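Local coordinates for Lin2722 protein (Listeria innocua, PDB 3DS8) that is of unknown function but has an alpha/beta-hydrolase fold, and probably acts as a serine hydrolase of the DUF915 family, at residues P204-I214 with F242-D252; K46-T54 with A83-F93. All coordinates share one frame; numbering follows the deposited sequence.

Contact 1. Residues P204-I214 with F242-D252. With SO4 (sulfate ion), chain F.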
loop_
_atom_site.group_PDB
_atom_site.type_symbol
_atom_site.label_atom_id
_atom_site.label_comp_id
_atom_site.label_asym_id
_atom_site.label_seq_id
_atom_site.Cartn_x
_atom_site.Cartn_y
_atom_site.Cartn_z
ATOM N N PRO A 204 3.158 -13.462 -5.522
ATOM C CA PRO A 204 2.556 -14.808 -5.596
ATOM C C PRO A 204 3.447 -15.907 -4.997
ATOM O O PRO A 204 4.609 -15.958 -5.304
ATOM C CB PRO A 204 2.393 -15.039 -7.101
ATOM C CG PRO A 204 2.298 -13.634 -7.684
ATOM C CD PRO A 204 3.138 -12.767 -6.825
ATOM N N GLY A 205 2.901 -16.770 -4.151
ATOM C CA GLY A 205 3.668 -17.888 -3.591
ATOM C C GLY A 205 4.516 -17.485 -2.381
ATOM O O GLY A 205 5.136 -18.365 -1.722
ATOM N N SER A 206 4.632 -16.180 -2.151
ATOM C CA SER A 206 5.256 -15.625 -0.940
ATOM C C SER A 206 4.123 -15.178 0.003
ATOM O O SER A 206 4.027 -15.578 1.152
ATOM C CB SER A 206 6.150 -14.434 -1.330
ATOM O OG SER A 206 7.056 -14.795 -2.381
ATOM N N ALA A 207 3.289 -14.297 -0.508
ATOM C CA ALA A 207 2.097 -13.835 0.194
ATOM C C ALA A 207 1.015 -14.893 0.126
ATOM O O ALA A 207 0.997 -15.716 -0.818
ATOM C CB ALA A 207 1.617 -12.573 -0.464
ATOM N N LYS A 208 0.096 -14.866 1.089
ATOM C CA LYS A 208 -1.068 -15.733 1.058
ATOM C C LYS A 208 -1.988 -15.373 -0.123
ATOM O O LYS A 208 -2.488 -16.257 -0.816
ATOM C CB LYS A 208 -1.843 -15.663 2.364
ATOM C CG LYS A 208 -3.023 -16.577 2.379
ATOM C CD LYS A 208 -3.614 -16.678 3.715
ATOM C CE LYS A 208 -4.342 -15.421 4.106
ATOM N NZ LYS A 208 -5.026 -15.584 5.439
ATOM N N ALA A 209 -2.180 -14.087 -0.361
ATOM C CA ALA A 209 -3.065 -13.634 -1.410
ATOM C C ALA A 209 -2.390 -12.537 -2.199
ATOM O O ALA A 209 -1.673 -11.695 -1.657
ATOM C CB ALA A 209 -4.380 -13.122 -0.833
ATOM N N TYR A 210 -2.611 -12.557 -3.500
ATOM C CA TYR A 210 -2.158 -11.499 -4.368
ATOM C C TYR A 210 -3.218 -11.296 -5.420
ATOM O O TYR A 210 -3.515 -12.215 -6.152
ATOM C CB TYR A 210 -0.839 -11.850 -5.065
ATOM C CG TYR A 210 -0.453 -10.814 -6.079
ATOM C CD1 TYR A 210 -0.089 -9.526 -5.683
ATOM C CD2 TYR A 210 -0.502 -11.091 -7.467
ATOM C CE1 TYR A 210 0.203 -8.533 -6.639
ATOM C CE2 TYR A 210 -0.146 -10.117 -8.413
ATOM C CZ TYR A 210 0.193 -8.825 -7.973
ATOM O OH TYR A 210 0.534 -7.861 -8.912
ATOM N N ILE A 211 -3.794 -10.102 -5.456
ATOM C CA ILE A 211 -4.877 -9.744 -6.372
ATOM C C ILE A 211 -4.523 -8.473 -7.126
ATOM O O ILE A 211 -4.018 -7.524 -6.524
ATOM C CB ILE A 211 -6.189 -9.528 -5.576
ATOM C CG1 ILE A 211 -6.540 -10.791 -4.755
ATOM C CG2 ILE A 211 -7.320 -9.089 -6.519
ATOM C CD1 ILE A 211 -7.945 -10.753 -4.089
ATOM N N GLU A 212 -4.748 -8.463 -8.448
ATOM C CA GLU A 212 -4.543 -7.275 -9.261
ATOM C C GLU A 212 -5.888 -6.688 -9.673
ATOM O O GLU A 212 -6.868 -7.453 -9.924
ATOM C CB GLU A 212 -3.765 -7.669 -10.533
ATOM C CG GLU A 212 -2.362 -8.171 -10.224
ATOM C CD GLU A 212 -1.547 -8.538 -11.438
ATOM O OE1 GLU A 212 -2.114 -8.770 -12.513
ATOM O OE2 GLU A 212 -0.288 -8.576 -11.300
ATOM N N ASP A 213 -5.953 -5.370 -9.854
ATOM C CA ASP A 213 -7.169 -4.711 -10.386
ATOM C C ASP A 213 -6.682 -3.567 -11.255
ATOM O O ASP A 213 -5.933 -2.714 -10.781
ATOM C CB ASP A 213 -8.006 -4.116 -9.229
ATOM C CG ASP A 213 -8.967 -2.898 -9.660
ATOM O OD1 ASP A 213 -10.039 -3.269 -10.113
ATOM O OD2 ASP A 213 -8.666 -1.598 -9.535
ATOM N N ILE A 214 -7.000 -3.606 -12.536
ATOM C CA ILE A 214 -6.631 -2.520 -13.461
ATOM C C ILE A 214 -7.851 -1.665 -13.751
ATOM O O ILE A 214 -8.921 -2.200 -14.083
ATOM C CB ILE A 214 -6.108 -3.060 -14.790
ATOM C CG1 ILE A 214 -4.878 -3.943 -14.572
ATOM C CG2 ILE A 214 -5.785 -1.878 -15.769
ATOM C CD1 ILE A 214 -4.406 -4.616 -15.843
ATOM N N PHE A 242 -13.049 -9.452 1.788
ATOM C CA PHE A 242 -12.163 -10.510 1.336
ATOM C C PHE A 242 -11.563 -11.261 2.524
ATOM O O PHE A 242 -10.924 -10.666 3.397
ATOM C CB PHE A 242 -11.048 -9.957 0.455
ATOM C CG PHE A 242 -10.051 -11.018 0.026
ATOM C CD1 PHE A 242 -10.423 -12.000 -0.837
ATOM C CD2 PHE A 242 -8.751 -11.019 0.530
ATOM C CE1 PHE A 242 -9.525 -13.004 -1.234
ATOM C CE2 PHE A 242 -7.840 -12.024 0.148
ATOM C CZ PHE A 242 -8.231 -12.998 -0.741
ATOM N N LYS A 243 -11.733 -12.578 2.517
ATOM C CA LYS A 243 -11.154 -13.402 3.567
ATOM C C LYS A 243 -10.726 -14.707 2.907
ATOM O O LYS A 243 -11.434 -15.224 2.055
ATOM C CB LYS A 243 -12.201 -13.675 4.653
ATOM C CG LYS A 243 -12.667 -12.447 5.493
ATOM C CD LYS A 243 -11.784 -12.218 6.775
ATOM C CE LYS A 243 -11.996 -10.819 7.483
ATOM N NZ LYS A 243 -10.908 -10.456 8.532
ATOM N N THR A 244 -9.566 -15.227 3.281
ATOM C CA THR A 244 -9.126 -16.521 2.739
ATOM C C THR A 244 -8.196 -17.188 3.738
ATOM O O THR A 244 -7.458 -16.524 4.460
ATOM C CB THR A 244 -8.409 -16.371 1.322
ATOM O OG1 THR A 244 -8.230 -17.680 0.721
ATOM C CG2 THR A 244 -7.057 -15.663 1.461
ATOM N N ASP A 245 -8.289 -18.501 3.814
ATOM C CA ASP A 245 -7.239 -19.286 4.458
ATOM C C ASP A 245 -6.349 -19.970 3.420
ATOM O O ASP A 245 -5.178 -20.288 3.721
ATOM C CB ASP A 245 -7.871 -20.296 5.392
ATOM C CG ASP A 245 -8.575 -19.627 6.551
ATOM O OD1 ASP A 245 -8.013 -18.636 7.089
ATOM O OD2 ASP A 245 -9.676 -20.103 6.916
ATOM N N GLU A 246 -6.889 -20.189 2.219
ATOM C CA GLU A 246 -6.107 -20.769 1.123
ATOM C C GLU A 246 -5.402 -19.679 0.348
ATOM O O GLU A 246 -5.811 -18.522 0.345
ATOM C CB GLU A 246 -6.986 -21.606 0.168
ATOM C CG GLU A 246 -7.997 -20.801 -0.643
ATOM C CD GLU A 246 -9.021 -21.649 -1.419
ATOM O OE1 GLU A 246 -8.789 -22.860 -1.634
ATOM O OE2 GLU A 246 -10.063 -21.050 -1.839
ATOM N N THR A 247 -4.352 -20.070 -0.344
ATOM C CA THR A 247 -3.650 -19.165 -1.217
ATOM C C THR A 247 -4.585 -18.722 -2.351
ATOM O O THR A 247 -5.375 -19.527 -2.876
ATOM C CB THR A 247 -2.407 -19.864 -1.787
ATOM O OG1 THR A 247 -1.482 -20.096 -0.717
ATOM C CG2 THR A 247 -1.762 -19.046 -2.845
ATOM N N VAL A 248 -4.510 -17.439 -2.683
ATOM C CA VAL A 248 -5.254 -16.869 -3.800
ATOM C C VAL A 248 -4.282 -16.048 -4.644
ATOM O O VAL A 248 -3.464 -15.283 -4.126
ATOM C CB VAL A 248 -6.417 -15.961 -3.289
ATOM C CG1 VAL A 248 -7.047 -15.115 -4.447
ATOM C CG2 VAL A 248 -7.437 -16.742 -2.597
ATOM N N ILE A 249 -4.329 -16.232 -5.953
ATOM C CA ILE A 249 -3.597 -15.380 -6.856
ATOM C C ILE A 249 -4.566 -14.990 -7.970
ATOM O O ILE A 249 -5.180 -15.866 -8.598
ATOM C CB ILE A 249 -2.363 -16.102 -7.497
ATOM C CG1 ILE A 249 -1.367 -16.586 -6.463
ATOM C CG2 ILE A 249 -1.628 -15.191 -8.558
ATOM C CD1 ILE A 249 -0.280 -17.509 -7.086
ATOM N N GLN A 250 -4.719 -13.699 -8.230
ATOM C CA GLN A 250 -5.594 -13.281 -9.308
ATOM C C GLN A 250 -4.899 -12.207 -10.102
ATOM O O GLN A 250 -4.520 -11.154 -9.552
ATOM C CB GLN A 250 -6.923 -12.791 -8.751
ATOM C CG GLN A 250 -8.025 -12.625 -9.769
ATOM C CD GLN A 250 -9.368 -12.378 -9.081
ATOM O OE1 GLN A 250 -9.421 -11.877 -7.912
ATOM N NE2 GLN A 250 -10.449 -12.742 -9.766
ATOM N N LEU A 251 -4.683 -12.505 -11.376
ATOM C CA LEU A 251 -3.901 -11.647 -12.256
ATOM C C LEU A 251 -4.856 -11.064 -13.276
ATOM O O LEU A 251 -5.832 -11.725 -13.670
ATOM C CB LEU A 251 -2.816 -12.444 -12.967
ATOM C CG LEU A 251 -1.891 -13.287 -12.078
ATOM C CD1 LEU A 251 -0.866 -14.079 -12.910
ATOM C CD2 LEU A 251 -1.205 -12.389 -11.073
ATOM N N ASP A 252 -4.575 -9.818 -13.677
ATOM C CA ASP A 252 -5.293 -9.113 -14.720
ATOM C C ASP A 252 -4.401 -9.042 -15.956
ATOM O O ASP A 252 -3.349 -8.407 -15.875
ATOM C CB ASP A 252 -5.555 -7.698 -14.193
ATOM C CG ASP A 252 -6.906 -7.184 -14.529
ATOM O OD1 ASP A 252 -7.435 -7.579 -15.610
ATOM O OD2 ASP A 252 -7.408 -6.337 -13.717
HETATM S S SO4 F . -7.969 -12.459 6.254
HETATM O O1 SO4 F . -8.248 -13.299 7.432
HETATM O O2 SO4 F . -8.029 -13.383 5.079
HETATM O O3 SO4 F . -8.945 -11.350 6.145
HETATM O O4 SO4 F . -6.674 -11.750 6.421
HETATM O O HOH W 1 -0.232 -15.528 -3.480
HETATM O O HOH W 2 0.898 -18.655 -0.187
#
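A209, Y210 and I211 pair in parallel with V248, I249 and Q250, strand axes 4.7 Å apart and 17° from parallel. Four backbone bonds form the ladder: V248 N to K208 O, Y210 N to V248 O, Q250 N to Y210 O and E212 N to Q250 O. Beyond it, carboxylates replace carbonyls as acceptors. With CG beside its own backbone N (chi1 -65°) and the chain extended, E212 brings OE1 2.9 Å from D252 N in a nearly straight bond (167°), received on the anti side. R200 adds a salt bridge to the same oxygen. D252 responds in kind, its OD2 accepting I214 N at 3.0 Å, out of the carboxylate plane. The other oxygen of E212, OE2, accepts the hydroxyl of Y210 through its anti lone pair, OH lying 2.6 Å from OE2, which helps to fix both groups.

At the opposite end, K208, bent at chi3, places NZ 2.8 Å from T244 O; a long, flexible lysine suits the place, spanning from just before the strand to the 242-247 loop. T244 N donates to O2 of a sulfate ion that probably came from the crystallisation liquor. One water bonds to both A207 O and T247 OG1.

Apolar contacts fall on both faces. Beside A209 and V248, I211 sets CD1 over the F242 ring in a CH-pi contact, 4.1 Å from its centroid, while small A209 meets the ring edge. Beside Y210 and I249, L251 CD2 touches the tyrosine edge in plane, and I249 CD1 packs 3.6 Å from P204 CB.

These segments belong to a beta-alpha-beta unit whose helix, 229-240, supplies W237 and F238 against I211 and F242. Strand 173-180 pairs with 209-216 on its other side, making 248-250 the outermost strand there.

Contact 2. Residues K46-T54 with A83-F93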
loop_
_atom_site.group_PDB
_atom_site.type_symbol
_atom_site.label_atom_id
_atom_site.label_comp_id
_atom_site.label_asym_id
_atom_site.label_seq_id
_atom_site.Cartn_x
_atom_site.Cartn_y
_atom_site.Cartn_z
ATOM N N LYS A 46 11.265 13.744 15.157
ATOM C CA LYS A 46 9.991 13.995 15.855
ATOM C C LYS A 46 8.900 13.033 15.390
ATOM O O LYS A 46 8.796 12.752 14.195
ATOM C CB LYS A 46 9.510 15.422 15.622
ATOM C CG LYS A 46 10.581 16.496 15.960
ATOM C CD LYS A 46 10.005 17.909 16.033
ATOM C CE LYS A 46 11.012 18.974 15.553
ATOM N NZ LYS A 46 10.316 20.284 15.249
ATOM N N ILE A 47 8.101 12.532 16.328
ATOM C CA ILE A 47 6.917 11.705 16.045
ATOM C C ILE A 47 5.752 12.413 16.736
ATOM O O ILE A 47 5.862 12.769 17.891
ATOM C CB ILE A 47 7.039 10.296 16.669
ATOM C CG1 ILE A 47 8.149 9.480 16.022
ATOM C CG2 ILE A 47 5.718 9.498 16.531
ATOM C CD1 ILE A 47 7.940 9.242 14.588
ATOM N N LYS A 48 4.645 12.562 16.050
ATOM C CA LYS A 48 3.497 13.263 16.611
ATOM C C LYS A 48 2.275 12.436 16.406
ATOM O O LYS A 48 2.078 11.928 15.302
ATOM C CB LYS A 48 3.296 14.585 15.900
ATOM C CG LYS A 48 2.194 15.438 16.513
ATOM C CD LYS A 48 1.869 16.757 15.695
ATOM C CE LYS A 48 3.079 17.318 14.900
ATOM N NZ LYS A 48 2.790 18.719 14.390
ATOM N N PHE A 49 1.481 12.311 17.465
ATOM C CA PHE A 49 0.172 11.662 17.445
ATOM C C PHE A 49 -0.846 12.759 17.717
ATOM O O PHE A 49 -0.663 13.563 18.659
ATOM C CB PHE A 49 -0.046 10.695 18.624
ATOM C CG PHE A 49 0.877 9.507 18.693
ATOM C CD1 PHE A 49 0.385 8.225 18.468
ATOM C CD2 PHE A 49 2.188 9.655 19.096
ATOM C CE1 PHE A 49 1.215 7.094 18.609
ATOM C CE2 PHE A 49 3.045 8.523 19.228
ATOM C CZ PHE A 49 2.552 7.252 18.984
ATOM N N GLU A 50 -1.922 12.761 16.944
ATOM C CA GLU A 50 -3.098 13.607 17.222
ATOM C C GLU A 50 -4.327 12.724 17.287
ATOM O O GLU A 50 -4.680 12.050 16.305
ATOM C CB GLU A 50 -3.278 14.649 16.130
ATOM C CG GLU A 50 -2.124 15.642 16.035
ATOM C CD GLU A 50 -2.191 16.485 14.748
ATOM O OE1 GLU A 50 -1.741 16.006 13.656
ATOM O OE2 GLU A 50 -2.701 17.631 14.841
ATOM N N GLY A 51 -4.955 12.700 18.461
ATOM C CA GLY A 51 -6.116 11.876 18.714
ATOM C C GLY A 51 -5.788 10.743 19.676
ATOM O O GLY A 51 -4.637 10.546 20.053
ATOM N N LYS A 52 -6.791 10.000 20.067
ATOM C CA LYS A 52 -6.632 8.902 20.992
ATOM C C LYS A 52 -7.620 7.844 20.560
ATOM O O LYS A 52 -8.795 8.157 20.368
ATOM C CB LYS A 52 -6.983 9.357 22.412
ATOM C CG LYS A 52 -6.997 8.234 23.471
ATOM C CD LYS A 52 -5.579 7.819 23.771
ATOM C CE LYS A 52 -5.439 6.541 24.622
ATOM N NZ LYS A 52 -4.099 6.502 25.275
ATOM N N LEU A 53 -7.183 6.600 20.471
ATOM C CA LEU A 53 -8.104 5.496 20.165
ATOM C C LEU A 53 -8.623 4.922 21.462
ATOM O O LEU A 53 -7.854 4.776 22.436
ATOM C CB LEU A 53 -7.387 4.423 19.338
ATOM C CG LEU A 53 -6.785 4.941 18.044
ATOM C CD1 LEU A 53 -5.938 3.858 17.352
ATOM C CD2 LEU A 53 -7.890 5.468 17.115
ATOM N N THR A 54 -9.927 4.638 21.505
ATOM C CA THR A 54 -10.588 4.111 22.700
ATOM C C THR A 54 -10.669 2.605 22.637
ATOM O O THR A 54 -10.323 1.977 21.612
ATOM C CB THR A 54 -12.030 4.643 22.878
ATOM O OG1 THR A 54 -12.919 4.002 21.950
ATOM C CG2 THR A 54 -12.090 6.151 22.681
ATOM N N ALA A 83 8.055 4.902 13.907
ATOM C CA ALA A 83 6.726 5.347 14.337
ATOM C C ALA A 83 5.821 4.172 14.750
ATOM O O ALA A 83 5.049 4.274 15.733
ATOM C CB ALA A 83 6.085 6.163 13.236
HETATM N N MSE A 84 5.896 3.074 14.019
HETATM C CA MSE A 84 5.138 1.861 14.382
HETATM C C MSE A 84 5.596 1.237 15.702
HETATM O O MSE A 84 4.752 0.680 16.419
HETATM C CB MSE A 84 5.197 0.813 13.281
HETATM C CG MSE A 84 4.502 1.233 12.015
HETATM SE SE MSE A 84 2.572 1.727 12.301
HETATM C CE MSE A 84 2.759 3.710 12.532
ATOM N N GLU A 85 6.877 1.392 16.055
ATOM C CA GLU A 85 7.342 0.951 17.391
ATOM C C GLU A 85 6.590 1.756 18.464
ATOM O O GLU A 85 6.153 1.207 19.471
ATOM C CB GLU A 85 8.856 1.095 17.574
ATOM C CG GLU A 85 9.639 0.131 16.747
ATOM C CD GLU A 85 11.156 0.438 16.724
ATOM O OE1 GLU A 85 11.553 1.627 16.749
ATOM O OE2 GLU A 85 11.949 -0.516 16.632
ATOM N N ASP A 86 6.414 3.051 18.228
ATOM C CA ASP A 86 5.700 3.896 19.202
ATOM C C ASP A 86 4.217 3.568 19.232
ATOM O O ASP A 86 3.618 3.515 20.318
ATOM C CB ASP A 86 5.885 5.373 18.856
ATOM C CG ASP A 86 7.255 5.884 19.192
ATOM O OD1 ASP A 86 8.000 5.198 19.939
ATOM O OD2 ASP A 86 7.580 7.006 18.742
ATOM N N LEU A 87 3.618 3.355 18.062
ATOM C CA LEU A 87 2.188 2.982 18.000
ATOM C C LEU A 87 1.912 1.706 18.769
ATOM O O LEU A 87 0.964 1.652 19.561
ATOM C CB LEU A 87 1.730 2.816 16.566
ATOM C CG LEU A 87 0.219 2.602 16.363
ATOM C CD1 LEU A 87 -0.648 3.818 16.879
ATOM C CD2 LEU A 87 -0.100 2.287 14.915
ATOM N N LYS A 88 2.752 0.692 18.552
ATOM C CA LYS A 88 2.566 -0.607 19.215
ATOM C C LYS A 88 2.820 -0.449 20.723
ATOM O O LYS A 88 2.111 -1.042 21.559
ATOM C CB LYS A 88 3.449 -1.701 18.619
ATOM C CG LYS A 88 3.134 -3.121 19.203
ATOM C CD LYS A 88 3.717 -4.278 18.410
ATOM C CE LYS A 88 3.305 -5.626 18.993
ATOM N NZ LYS A 88 4.173 -5.920 20.125
ATOM N N SER A 89 3.833 0.343 21.073
ATOM C CA SER A 89 4.094 0.611 22.474
ATOM C C SER A 89 2.892 1.211 23.170
ATOM O O SER A 89 2.551 0.785 24.295
ATOM C CB SER A 89 5.296 1.525 22.650
ATOM O OG SER A 89 5.593 1.632 24.021
ATOM N N ARG A 90 2.269 2.200 22.539
ATOM C CA ARG A 90 1.076 2.874 23.083
ATOM C C ARG A 90 -0.162 1.979 23.136
ATOM O O ARG A 90 -0.846 1.968 24.159
ATOM C CB ARG A 90 0.761 4.150 22.273
ATOM C CG ARG A 90 -0.440 4.948 22.759
ATOM C CD ARG A 90 -0.694 6.239 21.953
ATOM N NE ARG A 90 -1.606 7.126 22.696
ATOM C CZ ARG A 90 -2.310 8.152 22.202
ATOM N NH1 ARG A 90 -2.305 8.473 20.921
ATOM N NH2 ARG A 90 -3.046 8.860 23.047
ATOM N N TYR A 91 -0.459 1.251 22.059
ATOM C CA TYR A 91 -1.725 0.534 21.941
ATOM C C TYR A 91 -1.633 -0.983 21.849
ATOM O O TYR A 91 -2.667 -1.651 21.928
ATOM C CB TYR A 91 -2.515 1.026 20.726
ATOM C CG TYR A 91 -2.966 2.461 20.803
ATOM C CD1 TYR A 91 -3.981 2.837 21.652
ATOM C CD2 TYR A 91 -2.355 3.443 20.031
ATOM C CE1 TYR A 91 -4.398 4.156 21.737
ATOM C CE2 TYR A 91 -2.783 4.765 20.092
ATOM C CZ TYR A 91 -3.804 5.104 20.942
ATOM O OH TYR A 91 -4.233 6.410 21.019
ATOM N N GLY A 92 -0.459 -1.534 21.568
ATOM C CA GLY A 92 -0.294 -2.999 21.579
ATOM C C GLY A 92 -0.682 -3.810 20.337
ATOM O O GLY A 92 -0.549 -5.033 20.353
ATOM N N PHE A 93 -1.078 -3.138 19.247
ATOM C CA PHE A 93 -1.559 -3.791 18.039
ATOM C C PHE A 93 -0.521 -4.778 17.539
ATOM O O PHE A 93 0.598 -4.395 17.256
ATOM C CB PHE A 93 -1.788 -2.784 16.907
ATOM C CG PHE A 93 -2.744 -1.658 17.226
ATOM C CD1 PHE A 93 -4.023 -1.914 17.698
ATOM C CD2 PHE A 93 -2.365 -0.339 17.033
ATOM C CE1 PHE A 93 -4.916 -0.860 17.963
ATOM C CE2 PHE A 93 -3.247 0.721 17.286
ATOM C CZ PHE A 93 -4.515 0.452 17.779
HETATM O O HOH W 3 -2.747 3.598 25.396
#
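An edge of the alpha/beta-hydrolase sheet meets the end of a helix here: strand 46-50, outermost at this side, and the loop after it lie against helix 73-91, the short axes 9.8 Å apart and inclined at 43°. Alternate strand residues I47 and F49 face the helix. I47 CD1 packs 3.8 Å from A83 CB, where a small residue suits the close approach. F49 directs its ring edge at the helix, CZ lying 3.8 Å from D86 CB and CE1 near L87 CD1. Past it, in the opposite direction, runs the extended R90 side chain, its guanidinium 84° from the ring plane and its CD near CE1. That reach lets R90 NH1 donate to G51 O, which lies near the guanidinium plane, at 3.2 Å. A water joins K52 NZ to R90 O.

G92, with positive phi, turns the chain after the helix, and F93 then meets L53 CD1 with its ring edge. Y91 is flanked on both faces, by L53 CD1 and by R90 CG. At the far end of the Y91 ring, OH accepts the N-H of L53, with N 3.0 Å from OH and the bond almost straight at 168°.

The two contacts sit at opposite edges of one sheet, their centres about 30 Å apart: contact 2 involves edge strand 46-50, contact 1 edge strand 248-250. Both are partly buried, and contact 1 is nearer the centre of the chain, its own centre about 15 Å from it against about 20 Å. Contact 1 joins strand to strand, so backbone bonds dominate and side chains extend the pairing, burying 833 Å². Contact 2 joins a strand and its following loop to a helix; without a ladder, both direct bonds run between a helix side chain and the loop backbone, and 532 Å² is buried. Each mixes an apolar patch with polar links.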